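Local coordinates for rhusiopathiae surface protein B (Erysipelothrix rhusiopathiae, PDB 3V10) that probably binds collagen as a cell-wall-anchored surface adhesin of the bacterium, the chain here being its collagen-binding region, at residues A[216-221]-A[225-230]; A[231-236]-A[259-264]. All coordinates share one frame; numbering follows the deposited sequence.

Interaction 1 of 2, residues A[216-221]-A[225-230]; sequences MVDVEA and LKHISA
Met216 bends its thioether along Ser229, SD lying 3.7 Å from Ser229 CA, while its CB sits 3.8 Å from CE1 of the His227 ring. Val217 and Ile228 exchange both backbone bonds: Val217 N donates to Ile228 O at 2.8 Å and Ile228 N returns a bond to Val217 O. Asp218 reaches across to His227 on the opposite face from the valines: His227 ND1 donates to Asp218 OD1 over 2.6 Å, meeting the oxygen from above the carboxylate plane, 39° out of it. The carboxylate and imidazole planes stand 33° apart, and this one bond limits how the ring can turn. Val219 and Lys226 form the second hydrogen-bonded pair. Lys226 CG, held between its own N and carbonyl carbon (chi1 47°), lies 3.6 Å from Val219 CB, and the amine goes on to Tyr237 OH. Val219 CG2 also meets Ile228 CD1 at 3.9 Å. Glu220 offers only its CB to Leu225 CD1, its carboxylate being paired with Lys191. This is an antiparallel beta hairpin with a short connection, whose second strand is the edge of a five-stranded sheet in the collagen-binding domain.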
loop_
_atom_site.group_PDB
_atom_site.type_symbol
_atom_site.label_atom_id
_atom_site.label_comp_id
_atom_site.label_asym_id
_atom_site.label_seq_id
_atom_site.Cartn_x
_atom_site.Cartn_y
_atom_site.Cartn_z
ATOM N N MET A 216 12.442 -12.967 8.082
ATOM C CA MET A 216 13.871 -12.979 7.801
ATOM C C MET A 216 14.489 -11.871 8.650
ATOM O O MET A 216 13.776 -11.016 9.167
ATOM C CB MET A 216 14.128 -12.725 6.314
ATOM C CG MET A 216 13.493 -13.756 5.369
ATOM S SD MET A 216 14.250 -15.400 5.437
ATOM C CE MET A 216 12.933 -16.407 5.971
ATOM N N VAL A 217 15.807 -11.883 8.812
ATOM C CA VAL A 217 16.454 -10.858 9.630
ATOM C C VAL A 217 17.759 -10.358 9.030
ATOM O O VAL A 217 18.582 -11.152 8.597
ATOM C CB VAL A 217 16.787 -11.400 11.044
ATOM C CG1 VAL A 217 17.298 -10.278 11.925
ATOM C CG2 VAL A 217 15.565 -12.059 11.661
ATOM N N ASP A 218 17.936 -9.043 8.992
ATOM C CA ASP A 218 19.185 -8.472 8.512
ATOM C C ASP A 218 19.975 -8.181 9.778
ATOM O O ASP A 218 19.442 -7.605 10.729
ATOM C CB ASP A 218 18.947 -7.180 7.733
ATOM C CG ASP A 218 18.254 -7.420 6.414
ATOM O OD1 ASP A 218 18.756 -8.249 5.630
ATOM O OD2 ASP A 218 17.211 -6.781 6.158
ATOM N N VAL A 219 21.233 -8.609 9.804
ATOM C CA VAL A 219 22.088 -8.400 10.963
ATOM C C VAL A 219 23.323 -7.629 10.530
ATOM O O VAL A 219 24.145 -8.142 9.770
ATOM C CB VAL A 219 22.524 -9.745 11.573
ATOM C CG1 VAL A 219 23.353 -9.514 12.835
ATOM C CG2 VAL A 219 21.302 -10.583 11.882
ATOM N N GLU A 220 23.445 -6.395 11.009
ATOM C CA GLU A 220 24.580 -5.557 10.650
ATOM C C GLU A 220 25.405 -5.144 11.865
ATOM O O GLU A 220 24.875 -4.635 12.846
ATOM C CB GLU A 220 24.100 -4.306 9.914
ATOM C CG GLU A 220 25.234 -3.404 9.455
ATOM C CD GLU A 220 24.739 -2.151 8.774
ATOM O OE1 GLU A 220 24.067 -1.334 9.444
ATOM O OE2 GLU A 220 25.024 -1.985 7.569
ATOM N N ALA A 221 26.710 -5.373 11.790
ATOM C CA ALA A 221 27.609 -5.010 12.876
ATOM C C ALA A 221 29.029 -4.923 12.334
ATOM O O ALA A 221 29.391 -5.647 11.406
ATOM C CB ALA A 221 27.529 -6.039 13.992
ATOM N N LEU A 225 26.951 -6.676 6.633
ATOM C CA LEU A 225 25.557 -7.067 6.749
ATOM C C LEU A 225 25.314 -8.471 6.228
ATOM O O LEU A 225 25.863 -8.874 5.206
ATOM C CB LEU A 225 24.664 -6.067 6.010
ATOM C CG LEU A 225 23.177 -6.400 6.091
ATOM C CD1 LEU A 225 22.384 -5.124 6.158
ATOM C CD2 LEU A 225 22.777 -7.253 4.899
ATOM N N LYS A 226 24.496 -9.212 6.963
ATOM C CA LYS A 226 24.142 -10.569 6.597
ATOM C C LYS A 226 22.629 -10.682 6.656
ATOM O O LYS A 226 22.003 -10.308 7.651
ATOM C CB LYS A 226 24.795 -11.567 7.559
ATOM C CG LYS A 226 24.643 -11.207 9.024
ATOM C CD LYS A 226 25.532 -12.075 9.903
ATOM C CE LYS A 226 25.163 -13.543 9.798
ATOM N NZ LYS A 226 26.000 -14.372 10.706
ATOM N N HIS A 227 22.047 -11.162 5.566
ATOM C CA HIS A 227 20.604 -11.337 5.471
ATOM C C HIS A 227 20.349 -12.807 5.796
ATOM O O HIS A 227 20.640 -13.683 4.983
ATOM C CB HIS A 227 20.139 -10.999 4.048
ATOM C CG HIS A 227 18.658 -11.103 3.848
ATOM N ND1 HIS A 227 17.753 -10.345 4.562
ATOM C CD2 HIS A 227 17.924 -11.872 3.010
ATOM C CE1 HIS A 227 16.527 -10.644 4.171
ATOM N NE2 HIS A 227 16.603 -11.569 3.231
ATOM N N ILE A 228 19.821 -13.078 6.988
ATOM C CA ILE A 228 19.569 -14.455 7.409
ATOM C C ILE A 228 18.092 -14.773 7.647
ATOM O O ILE A 228 17.226 -13.906 7.520
ATOM C CB ILE A 228 20.366 -14.803 8.699
ATOM C CG1 ILE A 228 19.834 -14.002 9.890
ATOM C CG2 ILE A 228 21.852 -14.504 8.488
ATOM C CD1 ILE A 228 20.537 -14.329 11.209
ATOM N N SER A 229 17.813 -16.025 7.990
ATOM C CA SER A 229 16.442 -16.459 8.233
ATOM C C SER A 229 16.109 -16.414 9.714
ATOM O O SER A 229 16.993 -16.257 10.552
ATOM C CB SER A 229 16.236 -17.888 7.728
ATOM O OG SER A 229 16.971 -18.808 8.521
ATOM N N ALA A 230 14.826 -16.554 10.025
ATOM C CA ALA A 230 14.367 -16.558 11.403
ATOM C C ALA A 230 14.998 -17.746 12.116
ATOM O O ALA A 230 15.411 -17.643 13.265
ATOM C CB ALA A 230 12.855 -16.677 11.449
#

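Interaction 2 of 2, residues A[231-236]-A[259-264]; sequences EAFNKE and TTFTVT
Phe233 and Phe261 make the contact between helix 230-236 and strand 260-269, and it is wholly apolar. The nearest approach is Phe233 CE1 to Phe261 CD1, 3.7 Å, and the same CE1 lies 3.9 Å from Phe261 CE1, so one corner of the helix ring rests against one side bond of the strand ring. The ring planes are nearly perpendicular at 86°, with centroids 5.9 Å apart. Phe261 CD1 lies close to the plane of the Phe233 ring, at its edge, but Phe233 CE1 approaches the Phe261 ring obliquely. Phe233 projects from the helix with CG trans to the backbone N (chi1 179°), a setting that sends the ring toward the strand, the nearest CA atoms, those of Phe233 and Val263, being 9.9 Å apart. Packing on the two rings is completed from several directions: the methyl CG2 of Thr259 sits over one face of Phe261, 3.4 Å above its plane, Val219 also touches Phe261, and Ile251 of strand 246-251 touches both phenylalanines.

Polar bonds hold the two supports rather than join them. On the helix, Asn234 OD1 accepts from the backbone N of Ile240, and Ser229 OG caps Ala232 N at the start. On the strand, Phe261 pairs through its backbone with Ile187, while Thr260 and Thr262 bond to Glu220 and Asp218. The area buried is small, 84 Å², yet both rings are buried. A short helix thus lays one aromatic side chain on the inner face of a beta sheet, within the hydrophobic core of the Ig-like collagen-binding domain.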
loop_
_atom_site.group_PDB
_atom_site.type_symbol
_atom_site.label_atom_id
_atom_site.label_comp_id
_atom_site.label_asym_id
_atom_site.label_seq_id
_atom_site.Cartn_x
_atom_site.Cartn_y
_atom_site.Cartn_z
ATOM N N GLU A 231 15.066 -18.877 11.420
ATOM C CA GLU A 231 15.645 -20.094 11.981
ATOM C C GLU A 231 17.103 -19.910 12.396
ATOM O O GLU A 231 17.518 -20.371 13.460
ATOM C CB GLU A 231 15.543 -21.231 10.964
ATOM C CG GLU A 231 14.125 -21.730 10.702
ATOM C CD GLU A 231 13.190 -20.667 10.135
ATOM O OE1 GLU A 231 13.604 -19.901 9.237
ATOM O OE2 GLU A 231 12.024 -20.610 10.583
ATOM N N ALA A 232 17.880 -19.246 11.547
ATOM C CA ALA A 232 19.284 -19.001 11.834
ATOM C C ALA A 232 19.389 -18.027 13.001
ATOM O O ALA A 232 20.239 -18.179 13.884
ATOM C CB ALA A 232 19.975 -18.426 10.602
ATOM N N PHE A 233 18.515 -17.026 12.995
ATOM C CA PHE A 233 18.488 -16.024 14.054
ATOM C C PHE A 233 18.280 -16.719 15.394
ATOM O O PHE A 233 18.960 -16.415 16.377
ATOM C CB PHE A 233 17.348 -15.033 13.816
ATOM C CG PHE A 233 17.242 -13.970 14.872
ATOM C CD1 PHE A 233 18.019 -12.819 14.800
ATOM C CD2 PHE A 233 16.372 -14.127 15.948
ATOM C CE1 PHE A 233 17.931 -11.834 15.786
ATOM C CE2 PHE A 233 16.277 -13.148 16.940
ATOM C CZ PHE A 233 17.061 -12.000 16.853
ATOM N N ASN A 234 17.334 -17.654 15.425
ATOM C CA ASN A 234 17.022 -18.393 16.642
ATOM C C ASN A 234 18.177 -19.247 17.152
ATOM O O ASN A 234 18.200 -19.624 18.323
ATOM C CB ASN A 234 15.797 -19.290 16.432
ATOM C CG ASN A 234 14.518 -18.497 16.258
ATOM O OD1 ASN A 234 14.442 -17.333 16.641
ATOM N ND2 ASN A 234 13.500 -19.132 15.689
ATOM N N LYS A 235 19.129 -19.554 16.277
ATOM C CA LYS A 235 20.270 -20.375 16.671
ATOM C C LYS A 235 21.510 -19.575 17.052
ATOM O O LYS A 235 22.394 -20.092 17.741
ATOM C CB LYS A 235 20.645 -21.344 15.544
ATOM C CG LYS A 235 19.538 -22.300 15.126
ATOM C CD LYS A 235 20.054 -23.353 14.142
ATOM C CE LYS A 235 20.595 -22.731 12.858
ATOM N NZ LYS A 235 19.533 -22.036 12.084
ATOM N N GLU A 236 21.580 -18.317 16.625
ATOM C CA GLU A 236 22.759 -17.502 16.902
ATOM C C GLU A 236 22.580 -16.193 17.666
ATOM O O GLU A 236 23.401 -15.863 18.523
ATOM C CB GLU A 236 23.475 -17.166 15.590
ATOM C CG GLU A 236 23.982 -18.352 14.792
ATOM C CD GLU A 236 24.679 -17.917 13.515
ATOM O OE1 GLU A 236 24.026 -17.274 12.663
ATOM O OE2 GLU A 236 25.883 -18.213 13.366
ATOM N N THR A 259 24.817 -3.802 17.418
ATOM C CA THR A 259 24.331 -4.507 16.241
ATOM C C THR A 259 22.911 -4.094 15.881
ATOM O O THR A 259 22.048 -3.990 16.753
ATOM C CB THR A 259 24.366 -6.032 16.472
ATOM O OG1 THR A 259 25.713 -6.443 16.745
ATOM C CG2 THR A 259 23.858 -6.777 15.245
ATOM N N THR A 260 22.682 -3.849 14.593
ATOM C CA THR A 260 21.362 -3.467 14.108
ATOM C C THR A 260 20.664 -4.704 13.561
ATOM O O THR A 260 21.226 -5.432 12.739
ATOM C CB THR A 260 21.448 -2.425 12.976
ATOM O OG1 THR A 260 22.066 -1.231 13.466
ATOM C CG2 THR A 260 20.058 -2.088 12.450
ATOM N N PHE A 261 19.441 -4.937 14.023
ATOM C CA PHE A 261 18.655 -6.077 13.578
ATOM C C PHE A 261 17.414 -5.572 12.871
ATOM O O PHE A 261 16.617 -4.835 13.450
ATOM C CB PHE A 261 18.235 -6.938 14.770
ATOM C CG PHE A 261 19.384 -7.572 15.495
ATOM C CD1 PHE A 261 19.909 -8.786 15.068
ATOM C CD2 PHE A 261 19.948 -6.946 16.600
ATOM C CE1 PHE A 261 20.985 -9.372 15.736
ATOM C CE2 PHE A 261 21.021 -7.521 17.272
ATOM C CZ PHE A 261 21.540 -8.739 16.839
ATOM N N THR A 262 17.260 -5.959 11.612
ATOM C CA THR A 262 16.099 -5.562 10.840
ATOM C C THR A 262 15.268 -6.809 10.594
ATOM O O THR A 262 15.598 -7.627 9.736
ATOM C CB THR A 262 16.501 -4.948 9.488
ATOM O OG1 THR A 262 17.420 -3.870 9.710
ATOM C CG2 THR A 262 15.276 -4.410 8.765
ATOM N N VAL A 263 14.207 -6.964 11.379
ATOM C CA VAL A 263 13.314 -8.105 11.246
ATOM C C VAL A 263 12.237 -7.766 10.220
ATOM O O VAL A 263 11.519 -6.775 10.371
ATOM C CB VAL A 263 12.628 -8.444 12.597
ATOM C CG1 VAL A 263 11.671 -9.612 12.422
ATOM C CG2 VAL A 263 13.680 -8.780 13.649
ATOM N N THR A 264 12.127 -8.583 9.176
ATOM C CA THR A 264 11.120 -8.354 8.151
ATOM C C THR A 264 10.167 -9.539 8.075
ATOM O O THR A 264 10.525 -10.665 8.413
ATOM C CB THR A 264 11.763 -8.130 6.760
ATOM O OG1 THR A 264 12.540 -9.277 6.393
ATOM C CG2 THR A 264 12.663 -6.901 6.788
#

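Interaction 1 and interaction 2 follow one another along the chain: hairpin 208-221/224-229 runs straight into helix 230-236, and strand 260-269 comes later to pair with strand 208-221. Their centres are only 5 Å apart. Backbone bonds join them directly, Asp218 N lying 2.8 Å from Thr262 O and Glu220 O 2.9 Å from Thr260 N, so strand 208-221 is flanked by strand 224-229 and strand 260-269 in one five-stranded antiparallel sheet. The helix closes over the face carrying Val217, with Phe233 touching both that valine and Phe261. Together they tie the sheet's edge to its interior inside the collagen-binding domain.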